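Putative NAD(P)H nitroreductase MhqN (Bacillus subtilis, PDB 3BEM) probably acts as an FMN-dependent NAD(P)H nitroreductase that forms a homodimer and may contribute to the degradation of aromatic compounds. Local coordinates at residues F44-L49 with M155-A160; T59-V64 with S148-M153; A175-R178 with D183-F186; F138-A143 with Q185-M190. The protein carries 3 engineered substitutions. One frame throughout, in Å; residues are numbered along the deposited sequence. Where two conformers were deposited one is given.

Contact 1: residues F44-L49 with M155-A160; sequences FELVAL and MLSAAA. Engineered in segment 155-160: Ala-159 (natural residue Lys), Ala-160 (natural residue Glu).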
loop_
_atom_site.group_PDB
_atom_site.type_symbol
_atom_site.label_atom_id
_atom_site.label_comp_id
_atom_site.label_asym_id
_atom_site.label_seq_id
_atom_site.Cartn_x
_atom_site.Cartn_y
_atom_site.Cartn_z
ATOM N N PHE B 44 -6.015 -9.124 10.927
ATOM C CA PHE B 44 -6.586 -9.442 9.621
ATOM C C PHE B 44 -8.038 -8.951 9.501
ATOM O O PHE B 44 -8.498 -8.650 8.396
ATOM C CB PHE B 44 -6.449 -10.916 9.307
ATOM C CG PHE B 44 -5.052 -11.357 8.983
ATOM C CD1 PHE B 44 -4.306 -10.718 8.004
ATOM C CD2 PHE B 44 -4.494 -12.467 9.626
ATOM C CE1 PHE B 44 -2.997 -11.146 7.692
ATOM C CE2 PHE B 44 -3.192 -12.899 9.313
ATOM C CZ PHE B 44 -2.487 -12.250 8.331
ATOM N N GLU B 45 -8.762 -8.840 10.630
ATOM C CA GLU B 45 -10.108 -8.227 10.580
ATOM C C GLU B 45 -10.037 -6.769 10.104
ATOM O O GLU B 45 -10.938 -6.287 9.404
ATOM C CB GLU B 45 -10.799 -8.307 11.924
ATOM C CG GLU B 45 -11.240 -9.681 12.284
ATOM C CD GLU B 45 -12.457 -10.256 11.523
ATOM O OE1 GLU B 45 -13.295 -9.490 11.021
ATOM O OE2 GLU B 45 -12.589 -11.509 11.464
ATOM N N LEU B 46 -8.976 -6.059 10.492
ATOM C CA LEU B 46 -8.802 -4.708 10.002
ATOM C C LEU B 46 -8.365 -4.688 8.548
ATOM O O LEU B 46 -8.827 -3.871 7.764
ATOM C CB LEU B 46 -7.762 -3.938 10.850
ATOM C CG LEU B 46 -8.150 -3.743 12.311
ATOM C CD1 LEU B 46 -7.032 -2.954 13.015
ATOM C CD2 LEU B 46 -9.499 -3.064 12.511
ATOM N N VAL B 47 -7.413 -5.559 8.200
ATOM C CA VAL B 47 -6.948 -5.738 6.794
ATOM C C VAL B 47 -8.133 -5.983 5.855
ATOM O O VAL B 47 -8.137 -5.466 4.741
ATOM C CB VAL B 47 -5.897 -6.874 6.729
ATOM C CG1 VAL B 47 -5.552 -7.186 5.334
ATOM C CG2 VAL B 47 -4.656 -6.420 7.551
ATOM N N ALA B 48 -9.155 -6.712 6.308
ATOM C CA ALA B 48 -10.311 -6.992 5.465
ATOM C C ALA B 48 -11.022 -5.734 5.002
ATOM O O ALA B 48 -11.714 -5.751 3.979
ATOM C CB ALA B 48 -11.277 -7.916 6.182
ATOM N N LEU B 49 -10.887 -4.673 5.781
ATOM C CA LEU B 49 -11.561 -3.396 5.507
ATOM C C LEU B 49 -10.735 -2.439 4.675
ATOM O O LEU B 49 -11.140 -1.275 4.473
ATOM C CB LEU B 49 -11.961 -2.728 6.821
ATOM C CG LEU B 49 -12.817 -3.586 7.746
ATOM C CD1 LEU B 49 -13.129 -2.874 9.073
ATOM C CD2 LEU B 49 -14.101 -4.048 7.025
HETATM N N MSE B 155 0.614 -3.758 8.428
HETATM C CA MSE B 155 1.705 -3.242 9.242
HETATM C C MSE B 155 1.208 -2.226 10.299
HETATM O O MSE B 155 1.695 -2.238 11.412
HETATM C CB MSE B 155 2.852 -2.736 8.345
HETATM C CG MSE B 155 3.502 -3.851 7.629
HETATM SE SE MSE B 155 5.084 -3.127 6.719
HETATM C CE MSE B 155 4.203 -2.538 5.065
ATOM N N LEU B 156 0.287 -1.316 9.926
ATOM C CA LEU B 156 -0.270 -0.362 10.892
ATOM C C LEU B 156 -1.148 -1.062 11.941
ATOM O O LEU B 156 -1.096 -0.689 13.117
ATOM C CB LEU B 156 -1.017 0.750 10.206
ATOM C CG LEU B 156 -0.054 1.728 9.473
ATOM C CD1 LEU B 156 -0.912 2.506 8.458
ATOM C CD2 LEU B 156 0.766 2.620 10.449
ATOM N N SER B 157 -1.874 -2.106 11.526
ATOM C CA SER B 157 -2.626 -2.935 12.491
ATOM C C SER B 157 -1.690 -3.603 13.508
ATOM O O SER B 157 -1.925 -3.606 14.701
ATOM C CB SER B 157 -3.445 -3.995 11.748
ATOM O OG SER B 157 -4.378 -3.404 10.835
ATOM N N ALA B 158 -0.604 -4.190 13.007
ATOM C CA ALA B 158 0.396 -4.801 13.858
ATOM C C ALA B 158 0.979 -3.833 14.855
ATOM O O ALA B 158 1.068 -4.105 16.041
ATOM C CB ALA B 158 1.470 -5.453 13.002
ATOM N N ALA B 159 1.285 -2.641 14.377
ATOM C CA ALA B 159 1.835 -1.581 15.210
ATOM C C ALA B 159 0.857 -1.171 16.292
ATOM O O ALA B 159 1.224 -1.013 17.457
ATOM C CB ALA B 159 2.212 -0.358 14.347
ATOM N N ALA B 160 -0.406 -1.059 15.911
ATOM C CA ALA B 160 -1.438 -0.709 16.843
ATOM C C ALA B 160 -1.610 -1.775 17.911
ATOM O O ALA B 160 -2.007 -1.468 19.082
ATOM C CB ALA B 160 -2.738 -0.441 16.152
#
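Leu-46 and Ser-157 meet where two helices pass close to each other, and the pair illustrates how a serine can serve as a small packing residue rather than as a polar link. Their CA atoms stand 6.9 Å apart, and both CB atoms are directed toward the opposite helix. The hydroxyl of Ser-157 does the touching: Ser-157 OG lies 3.4 Å from Leu-46 CB and 3.5 Å from Leu-46 CD1, resting alongside the leucine between its root and one of its methyls. Ser-157 CB backs this up from 3.9 Å, again against Leu-46 CD1. The other methyl, Leu-46 CD2, is turned outward, 5.4 Å from Ser-157 OG. This follows from the leucine torsions, with CG beside the backbone N (chi1 -63°) and CD1 carrying the chain on in extended form (chi2 -179°). Val-47 adds a looser flank through its CG2, 4.5 Å from Ser-157 OG.

No hydrogen bond spans the two segments. Ser-157 OG sits beside its own backbone N (chi1 -59°), where it bonds to the carbonyl O of Met-153 one turn earlier, so the buried hydroxyl is satisfied within its helix while presenting a compact surface to aliphatic carbon.

Just past the contact, the carbonyls of Ala-48 and Leu-49 accept hydrogen bonds from Arg-208 and Arg-23 of the second subunit, residues that bind FMN. Helix 37-47 and helix 136-161 are joined further by Met-43, which packs on Ser-157, and by Phe-44 and Val-47, which meet Phe-154; the same Phe-44 and Val-47 reach Tyr-61 of strand 59-64.

Contact 2: residues T59-V64 with S148-M153; sequences TKYVTV and SLSAMM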
loop_
_atom_site.group_PDB
_atom_site.type_symbol
_atom_site.label_atom_id
_atom_site.label_comp_id
_atom_site.label_asym_id
_atom_site.label_seq_id
_atom_site.Cartn_x
_atom_site.Cartn_y
_atom_site.Cartn_z
ATOM N N THR B 59 -5.983 -9.747 -2.320
ATOM C CA THR B 59 -4.890 -10.115 -1.433
ATOM C C THR B 59 -5.179 -11.388 -0.673
ATOM O O THR B 59 -6.295 -11.590 -0.130
ATOM C CB THR B 59 -4.540 -8.961 -0.436
ATOM O OG1 THR B 59 -4.496 -7.714 -1.107
ATOM C CG2 THR B 59 -3.166 -9.171 0.264
ATOM N N LYS B 60 -4.173 -12.252 -0.636
ATOM C CA LYS B 60 -4.140 -13.396 0.251
ATOM C C LYS B 60 -2.879 -13.344 1.092
ATOM O O LYS B 60 -1.851 -12.769 0.669
ATOM C CB LYS B 60 -4.281 -14.718 -0.509
ATOM C CG LYS B 60 -5.677 -14.929 -1.117
ATOM C CD LYS B 60 -6.040 -16.431 -1.358
ATOM C CE LYS B 60 -7.573 -16.651 -1.331
ATOM N NZ LYS B 60 -7.957 -18.047 -0.987
ATOM N N TYR B 61 -2.954 -13.897 2.290
ATOM C CA TYR B 61 -1.781 -14.042 3.153
ATOM C C TYR B 61 -1.501 -15.504 3.488
ATOM O O TYR B 61 -2.431 -16.249 3.875
ATOM C CB TYR B 61 -1.938 -13.258 4.452
ATOM C CG TYR B 61 -2.036 -11.752 4.298
ATOM C CD1 TYR B 61 -3.230 -11.151 3.947
ATOM C CD2 TYR B 61 -0.949 -10.944 4.578
ATOM C CE1 TYR B 61 -3.328 -9.788 3.782
ATOM C CE2 TYR B 61 -1.022 -9.593 4.446
ATOM C CZ TYR B 61 -2.218 -9.005 4.049
ATOM O OH TYR B 61 -2.228 -7.657 3.924
ATOM N N VAL B 62 -0.258 -15.943 3.295
ATOM C CA VAL B 62 0.163 -17.226 3.815
ATOM C C VAL B 62 1.000 -16.884 5.020
ATOM O O VAL B 62 2.052 -16.216 4.904
ATOM C CB VAL B 62 0.925 -18.022 2.820
ATOM C CG1 VAL B 62 1.435 -19.308 3.483
ATOM C CG2 VAL B 62 0.018 -18.322 1.617
ATOM N N THR B 63 0.532 -17.321 6.177
ATOM C CA THR B 63 1.138 -16.938 7.444
ATOM C C THR B 63 1.862 -18.125 8.070
ATOM O O THR B 63 1.221 -19.116 8.455
ATOM C CB THR B 63 0.081 -16.386 8.426
ATOM O OG1 THR B 63 -0.651 -15.324 7.786
ATOM C CG2 THR B 63 0.721 -15.884 9.708
ATOM N N VAL B 64 3.186 -18.015 8.149
ATOM C CA VAL B 64 4.034 -19.127 8.561
ATOM C C VAL B 64 4.446 -18.940 10.012
ATOM O O VAL B 64 5.215 -18.023 10.350
ATOM C CB VAL B 64 5.289 -19.272 7.665
ATOM C CG1 VAL B 64 6.065 -20.562 8.032
ATOM C CG2 VAL B 64 4.871 -19.242 6.157
ATOM N N SER B 148 -0.352 -4.407 -1.958
ATOM C CA SER B 148 0.518 -3.472 -1.239
ATOM C C SER B 148 -0.273 -2.503 -0.357
ATOM O O SER B 148 0.152 -2.181 0.743
ATOM C CB SER B 148 1.458 -2.734 -2.248
ATOM O OG SER B 148 2.359 -3.631 -2.892
ATOM N N LEU B 149 -1.422 -2.025 -0.843
ATOM C CA LEU B 149 -2.368 -1.287 -0.002
ATOM C C LEU B 149 -2.689 -2.144 1.254
ATOM O O LEU B 149 -2.706 -1.640 2.370
ATOM C CB LEU B 149 -3.645 -1.016 -0.755
ATOM C CG LEU B 149 -3.579 0.026 -1.885
ATOM C CD1 LEU B 149 -4.895 -0.072 -2.673
ATOM C CD2 LEU B 149 -3.382 1.471 -1.392
ATOM N N SER B 150 -3.020 -3.414 1.030
ATOM C CA SER B 150 -3.391 -4.332 2.102
ATOM C C SER B 150 -2.227 -4.478 3.084
ATOM O O SER B 150 -2.413 -4.430 4.306
ATOM C CB SER B 150 -3.748 -5.697 1.481
ATOM O OG SER B 150 -4.230 -6.569 2.466
ATOM N N ALA B 151 -1.019 -4.630 2.544
ATOM C CA ALA B 151 0.165 -4.833 3.376
ATOM C C ALA B 151 0.408 -3.647 4.297
ATOM O O ALA B 151 0.840 -3.807 5.433
ATOM C CB ALA B 151 1.363 -5.094 2.477
HETATM N N MSE B 152 0.212 -2.421 3.807
HETATM C CA MSE B 152 0.403 -1.254 4.650
HETATM C C MSE B 152 -0.594 -1.244 5.802
HETATM O O MSE B 152 -0.263 -0.927 6.947
HETATM C CB MSE B 152 0.298 0.017 3.831
HETATM C CG MSE B 152 0.559 1.282 4.575
HETATM SE SE MSE B 152 2.468 1.597 4.935
HETATM C CE MSE B 152 2.605 1.047 6.785
HETATM N N MSE B 153 -1.842 -1.608 5.488
HETATM C CA MSE B 153 -2.861 -1.760 6.506
HETATM C C MSE B 153 -2.460 -2.835 7.522
HETATM O O MSE B 153 -2.624 -2.645 8.739
HETATM C CB MSE B 153 -4.242 -2.060 5.880
HETATM C CG MSE B 153 -5.303 -2.307 6.907
HETATM SE SE MSE B 153 -5.875 -0.715 7.722
HETATM C CE MSE B 153 -7.187 -0.071 6.304
#
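Tyr-61 and Ser-150 form a buried hydroxyl-to-hydroxyl bridge within a helix-on-sheet packing, close to the centre of the chain, where helix 136-161 lies over strand 59-64. The short segments approach to 9.0 Å between axes, with 53° between their directions, a separation spanned by Tyr-61, Thr-59 and Ser-150. From the strand, Tyr-61 sends its ring straight to the helix, and Tyr-61 OH stands 2.7 Å from Ser-150 OG in a hydrogen bond that either group could donate. The serine oxygen is at the ring edge, near the ring plane and on the CE1 side; the CZ-OH-OG angle of about 117° suits a phenolic hydroxyl. Ser-150 carries OG anti to the backbone N (chi1 -175°), which swings it away from the usual bond to its own helix turn and across to the strand.

Thr-59 packs beside the serine. Thr-59 OG1 touches Ser-150 CB at 3.4 Å, and Thr-59 CG2 lies 3.6 Å from Ser-150 OG, so the threonine branches and the phenol border the serine side chain on adjacent sides. An alanine in place of Thr-59 would remove both branches and would probably open a gap beside Ser-150, leaving its hydroxyl less firmly aimed at Tyr-61.

On the helix, Leu-149 touches the FMN. Val-47 of helix 37-47 packs on Ser-150, and Ala-151 on Met-190 of strand 186-195. Strand 59-64 pairs antiparallel with strand 88-95, and through Tyr-61, Val-62 and Thr-63 it also pairs in parallel with a strand of the second subunit, so the sheet continues across the dimer.

Contact 3: residues A175-R178 with D183-F186; sequences AVKR and DDQF
Lys-177 reaches from helix 173-180 into the turn that follows it, and its amine is received there by main-chain oxygens. The route is an unusual one. After leaving the helix with CG beside the backbone N, the chain bends twice, at chi2 (-133°) and chi3 (-95°), neither of them a staggered value, before its last bond runs out extended. These bends turn the chain toward the segment 183-186, where Lys-177 NZ lies 2.7 Å from Phe-186 O. The approach is nearly end-on to the carbonyl, with a C=O...NZ angle of 162°. A second, weak hydrogen bond runs from Lys-177 NZ to Asp-183 O at 3.3 Å.

The receiving segment is a type I beta turn, closed by Phe-186 N bonding to Asp-183 O at 3.2 Å. Asp-183 O therefore takes the turn's own bond as well as the weak one from the lysine. The turn leads directly into strand 186-195, so the lysine ties together a local helix-turn-strand connection at the surface. Phe-186 points its ring away from the helix. Lys-177 CG packs on Val-188, and the side chain also touches Ile-182. A methionine in place of Lys-177 would probably leave Phe-186 O without this donor and the turn less tightly tied to the helix.

The chemistry is that of an ammonium group held by carbonyl dipoles rather than by a salt bridge. Asp-184 OD1, 4.4 Å from Lys-177 NZ, is too distant for one, though its opposite charge is likely to favour the amine's position on this surface.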
loop_
_atom_site.group_PDB
_atom_site.type_symbol
_atom_site.label_atom_id
_atom_site.label_comp_id
_atom_site.label_asym_id
_atom_site.label_seq_id
_atom_site.Cartn_x
_atom_site.Cartn_y
_atom_site.Cartn_z
ATOM N N ALA B 175 11.475 -19.456 -5.542
ATOM C CA ALA B 175 11.843 -20.365 -4.475
ATOM C C ALA B 175 10.775 -20.425 -3.385
ATOM O O ALA B 175 10.430 -21.515 -2.861
ATOM C CB ALA B 175 13.185 -19.949 -3.896
ATOM N N VAL B 176 10.279 -19.246 -2.999
ATOM C CA VAL B 176 9.229 -19.162 -2.003
ATOM C C VAL B 176 8.013 -19.907 -2.490
ATOM O O VAL B 176 7.372 -20.637 -1.733
ATOM C CB VAL B 176 8.876 -17.681 -1.671
ATOM C CG1 VAL B 176 7.590 -17.592 -0.829
ATOM C CG2 VAL B 176 10.082 -17.006 -0.954
ATOM N N LYS B 177 7.658 -19.730 -3.766
ATOM C CA LYS B 177 6.471 -20.430 -4.271
ATOM C C LYS B 177 6.688 -21.950 -4.222
ATOM O O LYS B 177 5.749 -22.715 -3.881
ATOM C CB LYS B 177 6.073 -19.978 -5.674
ATOM C CG LYS B 177 5.550 -18.550 -5.745
ATOM C CD LYS B 177 4.273 -18.372 -6.550
ATOM C CE LYS B 177 4.506 -17.971 -7.979
ATOM N NZ LYS B 177 3.189 -17.659 -8.655
ATOM N N ARG B 178 7.887 -22.418 -4.567
ATOM C CA ARG B 178 8.137 -23.867 -4.515
ATOM C C ARG B 178 8.091 -24.384 -3.079
ATOM O O ARG B 178 7.576 -25.452 -2.808
ATOM C CB ARG B 178 9.498 -24.240 -5.055
ATOM C CG ARG B 178 9.646 -24.141 -6.513
ATOM C CD ARG B 178 10.894 -24.889 -6.951
ATOM N NE ARG B 178 12.101 -24.309 -6.390
ATOM C CZ ARG B 178 12.689 -23.201 -6.841
ATOM N NH1 ARG B 178 12.219 -22.554 -7.901
ATOM N NH2 ARG B 178 13.789 -22.755 -6.249
ATOM N N ASP B 183 0.154 -21.360 -5.815
ATOM C CA ASP B 183 -0.300 -21.504 -7.209
ATOM C C ASP B 183 0.209 -20.379 -8.106
ATOM O O ASP B 183 0.485 -19.267 -7.619
ATOM C CB ASP B 183 -1.838 -21.488 -7.265
ATOM C CG ASP B 183 -2.473 -22.819 -6.904
ATOM O OD1 ASP B 183 -2.128 -23.860 -7.529
ATOM O OD2 ASP B 183 -3.372 -22.806 -6.023
ATOM N N ASP B 184 0.263 -20.640 -9.419
ATOM C CA ASP B 184 0.785 -19.691 -10.404
ATOM C C ASP B 184 0.020 -18.389 -10.498
ATOM O O ASP B 184 0.604 -17.361 -10.873
ATOM C CB ASP B 184 0.838 -20.282 -11.826
ATOM C CG ASP B 184 1.239 -19.219 -12.909
ATOM O OD1 ASP B 184 2.400 -18.716 -12.894
ATOM O OD2 ASP B 184 0.382 -18.873 -13.776
ATOM N N GLN B 185 -1.266 -18.426 -10.185
ATOM C CA GLN B 185 -2.075 -17.237 -10.351
ATOM C C GLN B 185 -1.754 -16.150 -9.314
ATOM O O GLN B 185 -2.200 -15.056 -9.469
ATOM C CB GLN B 185 -3.565 -17.542 -10.290
ATOM C CG GLN B 185 -4.073 -17.884 -8.948
ATOM C CD GLN B 185 -5.479 -18.409 -9.019
ATOM O OE1 GLN B 185 -5.676 -19.616 -9.137
ATOM N NE2 GLN B 185 -6.470 -17.510 -8.963
ATOM N N PHE B 186 -1.005 -16.485 -8.277
ATOM C CA PHE B 186 -0.649 -15.538 -7.236
ATOM C C PHE B 186 0.725 -14.976 -7.453
ATOM O O PHE B 186 1.671 -15.734 -7.643
ATOM C CB PHE B 186 -0.724 -16.201 -5.872
ATOM C CG PHE B 186 -2.099 -16.642 -5.516
ATOM C CD1 PHE B 186 -3.039 -15.738 -5.085
ATOM C CD2 PHE B 186 -2.444 -17.967 -5.638
ATOM C CE1 PHE B 186 -4.349 -16.156 -4.799
ATOM C CE2 PHE B 186 -3.722 -18.403 -5.347
ATOM C CZ PHE B 186 -4.675 -17.508 -4.928
#

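Contact 4: residues F138-A143 with Q185-M190; sequences FKRDEA and QFEVVM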
loop_
_atom_site.group_PDB
_atom_site.type_symbol
_atom_site.label_atom_id
_atom_site.label_comp_id
_atom_site.label_asym_id
_atom_site.label_seq_id
_atom_site.Cartn_x
_atom_site.Cartn_y
_atom_site.Cartn_z
ATOM N N PHE B 138 -1.612 -5.516 -16.810
ATOM C CA PHE B 138 -2.531 -4.824 -15.918
ATOM C C PHE B 138 -2.991 -5.737 -14.757
ATOM O O PHE B 138 -3.042 -5.304 -13.612
ATOM C CB PHE B 138 -3.735 -4.253 -16.657
ATOM C CG PHE B 138 -4.703 -3.545 -15.743
ATOM C CD1 PHE B 138 -4.364 -2.307 -15.199
ATOM C CD2 PHE B 138 -5.913 -4.134 -15.368
ATOM C CE1 PHE B 138 -5.224 -1.661 -14.310
ATOM C CE2 PHE B 138 -6.766 -3.480 -14.486
ATOM C CZ PHE B 138 -6.392 -2.240 -13.958
ATOM N N LYS B 139 -3.345 -6.982 -15.048
ATOM C CA LYS B 139 -3.741 -7.959 -14.047
ATOM C C LYS B 139 -2.675 -8.131 -12.987
ATOM O O LYS B 139 -2.970 -8.224 -11.805
ATOM C CB LYS B 139 -4.033 -9.323 -14.687
ATOM C CG LYS B 139 -5.297 -9.360 -15.569
ATOM C CD LYS B 139 -5.400 -10.680 -16.272
ATOM C CE LYS B 139 -6.481 -10.663 -17.310
ATOM N NZ LYS B 139 -6.510 -11.998 -18.007
ATOM N N ARG B 140 -1.412 -8.162 -13.423
ATOM C CA ARG B 140 -0.303 -8.297 -12.489
ATOM C C ARG B 140 -0.060 -6.996 -11.717
ATOM O O ARG B 140 0.237 -7.046 -10.512
ATOM C CB ARG B 140 0.954 -8.742 -13.258
ATOM C CG ARG B 140 2.147 -8.971 -12.386
ATOM C CD ARG B 140 3.255 -9.700 -13.138
ATOM N NE ARG B 140 4.354 -9.822 -12.215
ATOM C CZ ARG B 140 5.287 -8.908 -12.050
ATOM N NH1 ARG B 140 5.327 -7.839 -12.821
ATOM N NH2 ARG B 140 6.198 -9.084 -11.096
ATOM N N ASP B 141 -0.126 -5.865 -12.411
ATOM C CA ASP B 141 -0.026 -4.557 -11.753
ATOM C C ASP B 141 -1.054 -4.467 -10.609
ATOM O O ASP B 141 -0.733 -3.959 -9.523
ATOM C CB ASP B 141 -0.339 -3.407 -12.697
ATOM C CG ASP B 141 0.682 -3.184 -13.774
ATOM O OD1 ASP B 141 1.767 -3.810 -13.717
ATOM O OD2 ASP B 141 0.358 -2.355 -14.676
ATOM N N GLU B 142 -2.266 -4.938 -10.894
ATOM C CA GLU B 142 -3.380 -4.887 -9.947
ATOM C C GLU B 142 -3.131 -5.778 -8.754
ATOM O O GLU B 142 -3.424 -5.398 -7.605
ATOM C CB GLU B 142 -4.695 -5.263 -10.659
ATOM C CG GLU B 142 -5.282 -4.071 -11.376
ATOM C CD GLU B 142 -5.819 -3.015 -10.405
ATOM O OE1 GLU B 142 -6.908 -3.202 -9.828
ATOM O OE2 GLU B 142 -5.137 -2.000 -10.203
ATOM N N ALA B 143 -2.525 -6.927 -9.000
ATOM C CA ALA B 143 -2.106 -7.847 -7.930
ATOM C C ALA B 143 -1.142 -7.130 -6.981
ATOM O O ALA B 143 -1.305 -7.196 -5.763
ATOM C CB ALA B 143 -1.448 -9.063 -8.517
ATOM N N GLN B 185 -1.266 -18.426 -10.185
ATOM C CA GLN B 185 -2.075 -17.237 -10.351
ATOM C C GLN B 185 -1.754 -16.150 -9.314
ATOM O O GLN B 185 -2.200 -15.056 -9.469
ATOM C CB GLN B 185 -3.565 -17.542 -10.290
ATOM C CG GLN B 185 -4.073 -17.884 -8.948
ATOM C CD GLN B 185 -5.479 -18.409 -9.019
ATOM O OE1 GLN B 185 -5.676 -19.616 -9.137
ATOM N NE2 GLN B 185 -6.470 -17.510 -8.963
ATOM N N PHE B 186 -1.005 -16.485 -8.277
ATOM C CA PHE B 186 -0.649 -15.538 -7.236
ATOM C C PHE B 186 0.725 -14.976 -7.453
ATOM O O PHE B 186 1.671 -15.734 -7.643
ATOM C CB PHE B 186 -0.724 -16.201 -5.872
ATOM C CG PHE B 186 -2.099 -16.642 -5.516
ATOM C CD1 PHE B 186 -3.039 -15.738 -5.085
ATOM C CD2 PHE B 186 -2.444 -17.967 -5.638
ATOM C CE1 PHE B 186 -4.349 -16.156 -4.799
ATOM C CE2 PHE B 186 -3.722 -18.403 -5.347
ATOM C CZ PHE B 186 -4.675 -17.508 -4.928
ATOM N N GLU B 187 0.812 -13.655 -7.456
ATOM C CA GLU B 187 2.065 -12.962 -7.339
ATOM C C GLU B 187 2.504 -12.895 -5.882
ATOM O O GLU B 187 1.677 -12.572 -5.031
ATOM C CB GLU B 187 1.887 -11.579 -7.938
ATOM C CG GLU B 187 3.087 -10.706 -7.939
ATOM C CD GLU B 187 4.073 -11.008 -9.027
ATOM O OE1 GLU B 187 3.709 -11.683 -10.037
ATOM O OE2 GLU B 187 5.253 -10.592 -8.816
ATOM N N VAL B 188 3.773 -13.212 -5.585
ATOM C CA VAL B 188 4.310 -13.017 -4.253
ATOM C C VAL B 188 4.771 -11.546 -4.155
ATOM O O VAL B 188 5.844 -11.167 -4.635
ATOM C CB VAL B 188 5.442 -13.979 -3.876
ATOM C CG1 VAL B 188 5.808 -13.796 -2.403
ATOM C CG2 VAL B 188 5.065 -15.432 -4.121
ATOM N N VAL B 189 3.896 -10.706 -3.627
ATOM C CA VAL B 189 4.064 -9.254 -3.682
ATOM C C VAL B 189 5.080 -8.742 -2.646
ATOM O O VAL B 189 5.869 -7.879 -2.944
ATOM C CB VAL B 189 2.719 -8.556 -3.558
ATOM C CG1 VAL B 189 2.864 -6.980 -3.421
ATOM C CG2 VAL B 189 1.744 -9.030 -4.723
HETATM N N MSE B 190 5.064 -9.321 -1.463
HETATM C CA MSE B 190 6.035 -9.001 -0.428
HETATM C C MSE B 190 6.017 -10.037 0.649
HETATM O O MSE B 190 5.126 -10.867 0.700
HETATM C CB MSE B 190 5.843 -7.582 0.159
HETATM C CG MSE B 190 4.806 -7.244 1.042
HETATM SE SE MSE B 190 5.118 -5.269 1.529
HETATM C CE MSE B 190 4.163 -4.758 -0.038
#
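Helix segment 138-143 runs at 45° to strand 186-190, with axes 9.0 Å apart and Ala-143 and Glu-187 bringing their CA atoms to 6.6 Å. At that crossing the two residues also meet through their CB atoms, 4.2 Å from each other, the small alanine allowing the close approach. One turn back along the helix, Arg-140 extends from CG to NE and grips the carboxylate of Glu-187 side-on. Arg-140 NE bonds Glu-187 OE1 at 2.9 Å, and Arg-140 NH2 bonds Glu-187 OE2 at the same length, 2.9 Å, so the salt bridge is bidentate. It is not the flat form of such a pair: the guanidinium and carboxylate planes are 75° apart, and both oxygens are met from well above the carboxylate plane. The bend of Glu-187 at chi2 (79°) folds its acid group back to receive the arginine.

The strand is irregular here. Val-189 and Met-190 both face Val-92 of the neighbouring strand 88-95, a classic beta bulge in the antiparallel sheet. At the bulge Val-189 lays its CG2 methyl against the helix backbone, 3.7 Å from Ala-143 O, and Ala-147 and Ser-148 continue the same packing along helix 136-161.

The arginine has a further anchor across the dimer, a second acid that probably helps to fix the rotation of its guanidinium. Arg-140 NH2 also forms a salt bridge with Asp-141 of the second subunit, and Asp-141 of this chain returns the bond to Arg-140 of that subunit.

Helix 136-161 is the common thread of three contacts: it meets Glu-187 and Val-189 in contact 4, strand 59-64 in contact 2, and helix 37-47 in contact 1. The centres of contacts 1 and 2 are 9 Å apart, those of 2 and 4 12 Å, and those of 1 and 4 21 Å. Along the chain both segments of contact 2 fall between those of contact 1, while the segments of contact 4 alternate with those of each. Contact 3 follows contacts 1 and 2, lies 11 Å from contact 4 and shares Gln-185 and Phe-186 with it. Contacts 1, 2 and 4 all touch the second subunit, consistent with a fold whose core and FMN-bearing dimer interface are built together.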